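Local atomic coordinates of DNMT2 (Spodoptera frugiperda, PDB entry 4H0N), a protein that probably methylates cytosine 38 in the anticodon loop of tRNA(Asp), and also cytosines in DNA, using S-adenosyl-L-methionine as methyl donor. Residues A[151-156]-A[189-195]. The protein carries 3 engineered substitutions. Sequence-based numbering, arbitrary orientation.
Sequences STVGVP and FGVPHSL
Phe-189 reaches Val-153 along its whole length. Its CB rests on the peptide between Val-153 and Gly-154, 3.6 Å from the carbonyl carbon of Val-153, and CG continues over the same carbonyl group. Farther out, CD1 meets Val-153 CA, while CE1 and CZ pass beneath the methyl CG1. With CG1 anti to the backbone N (chi1 -165°), that methyl is carried almost squarely over one ring face, a CH-pi contact 3.7 Å from the centroid. Cutting Phe-189 back to an alanine would probably strip this methyl of its aromatic platform and open a gap beside helix 321-332, whose Lys-322 and Glu-326 also touch the Phe-189 side chain. Gly-154 suits its place: phi is positive (71°), and a CB would crowd Phe-189 CB. Both segments are loops of the class I methyltransferase fold, 151-156 between antiparallel strands 141-148 and 161-168, the other after 161-168. No hydrogen bond links them; instead Pro-192 sets CB by Pro-156 N, CG by Ser-151 O, and CA in a CA-H...O contact with Gly-154 O (3.3 Å). The apolar ring of Pro-156 fits between His-193 and Leu-195, with CD 3.4 Å from His-193 CE1 and CG 3.7 Å from Leu-195 CD2. The imidazole is steadied by a hydrogen bond from ND1 to Ser-194 O.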
# COMPACT_ATOMS: atom_id res chain seq x y z
N SER A 151 3.49 -10.95 4.84
CA SER A 151 3.84 -12.36 4.89
C SER A 151 3.85 -12.90 6.31
O SER A 151 3.82 -14.11 6.52
CB SER A 151 5.18 -12.62 4.21
OG SER A 151 6.18 -11.73 4.69
N THR A 152 3.89 -12.01 7.30
CA THR A 152 3.82 -12.44 8.69
C THR A 152 2.37 -12.44 9.16
O THR A 152 2.02 -13.11 10.13
CB THR A 152 4.70 -11.59 9.62
OG1 THR A 152 4.05 -10.35 9.92
CG2 THR A 152 6.07 -11.33 8.98
N VAL A 153 1.53 -11.69 8.46
CA VAL A 153 0.10 -11.66 8.74
C VAL A 153 -0.65 -12.73 7.91
O VAL A 153 -1.84 -12.62 7.63
CB VAL A 153 -0.48 -10.23 8.51
CG1 VAL A 153 -1.85 -10.06 9.15
CG2 VAL A 153 0.46 -9.20 9.11
N GLY A 154 0.07 -13.78 7.52
CA GLY A 154 -0.54 -14.88 6.80
C GLY A 154 -0.98 -14.57 5.38
O GLY A 154 -1.80 -15.29 4.81
N VAL A 155 -0.43 -13.51 4.81
CA VAL A 155 -0.75 -13.13 3.44
C VAL A 155 0.45 -13.35 2.53
O VAL A 155 1.54 -12.87 2.82
CB VAL A 155 -1.19 -11.66 3.38
CG1 VAL A 155 -1.62 -11.28 1.97
CG2 VAL A 155 -2.32 -11.41 4.37
N PRO A 156 0.26 -14.10 1.44
CA PRO A 156 1.37 -14.51 0.56
C PRO A 156 1.87 -13.38 -0.33
O PRO A 156 1.69 -13.42 -1.54
CB PRO A 156 0.74 -15.61 -0.30
CG PRO A 156 -0.70 -15.25 -0.37
CD PRO A 156 -1.04 -14.62 0.96
N PHE A 189 -0.40 -15.38 12.82
CA PHE A 189 -1.33 -15.79 11.78
C PHE A 189 -0.90 -17.06 11.08
O PHE A 189 -1.58 -17.56 10.19
CB PHE A 189 -1.55 -14.66 10.76
CG PHE A 189 -2.21 -13.45 11.34
CD1 PHE A 189 -1.46 -12.47 11.98
CD2 PHE A 189 -3.58 -13.28 11.25
CE1 PHE A 189 -2.07 -11.34 12.51
CE2 PHE A 189 -4.20 -12.16 11.78
CZ PHE A 189 -3.44 -11.19 12.41
N GLY A 190 0.25 -17.59 11.49
CA GLY A 190 0.75 -18.84 10.94
C GLY A 190 1.42 -18.69 9.59
O GLY A 190 2.11 -17.70 9.33
N VAL A 191 1.23 -19.67 8.72
CA VAL A 191 1.87 -19.66 7.41
C VAL A 191 0.89 -19.12 6.37
O VAL A 191 -0.27 -19.53 6.35
CB VAL A 191 2.34 -21.07 7.04
CG1 VAL A 191 2.74 -21.16 5.58
CG2 VAL A 191 3.49 -21.49 7.95
N PRO A 192 1.36 -18.20 5.50
CA PRO A 192 0.48 -17.62 4.48
C PRO A 192 -0.11 -18.71 3.60
O PRO A 192 0.56 -19.70 3.32
CB PRO A 192 1.44 -16.75 3.65
CG PRO A 192 2.57 -16.44 4.56
CD PRO A 192 2.73 -17.66 5.42
N HIS A 193 -1.37 -18.55 3.20
CA HIS A 193 -2.01 -19.53 2.34
C HIS A 193 -1.46 -19.44 0.92
O HIS A 193 -0.89 -18.42 0.54
CB HIS A 193 -3.53 -19.33 2.35
CG HIS A 193 -3.96 -17.93 2.08
ND1 HIS A 193 -3.64 -17.26 0.91
CD2 HIS A 193 -4.68 -17.06 2.83
CE1 HIS A 193 -4.16 -16.04 0.96
NE2 HIS A 193 -4.79 -15.89 2.10
N SER A 194 -1.66 -20.49 0.13
CA SER A 194 -1.27 -20.47 -1.27
C SER A 194 -2.08 -19.44 -2.04
O SER A 194 -2.92 -18.74 -1.47
CB SER A 194 -1.46 -21.85 -1.90
OG SER A 194 -2.84 -22.12 -2.10
N LEU A 195 -1.84 -19.34 -3.35
CA LEU A 195 -2.50 -18.34 -4.17
C LEU A 195 -3.67 -18.89 -4.98
O LEU A 195 -4.15 -18.23 -5.90
CB LEU A 195 -1.49 -17.69 -5.12
CG LEU A 195 -0.39 -16.82 -4.52
CD1 LEU A 195 0.71 -16.61 -5.55
CD2 LEU A 195 -0.92 -15.48 -4.02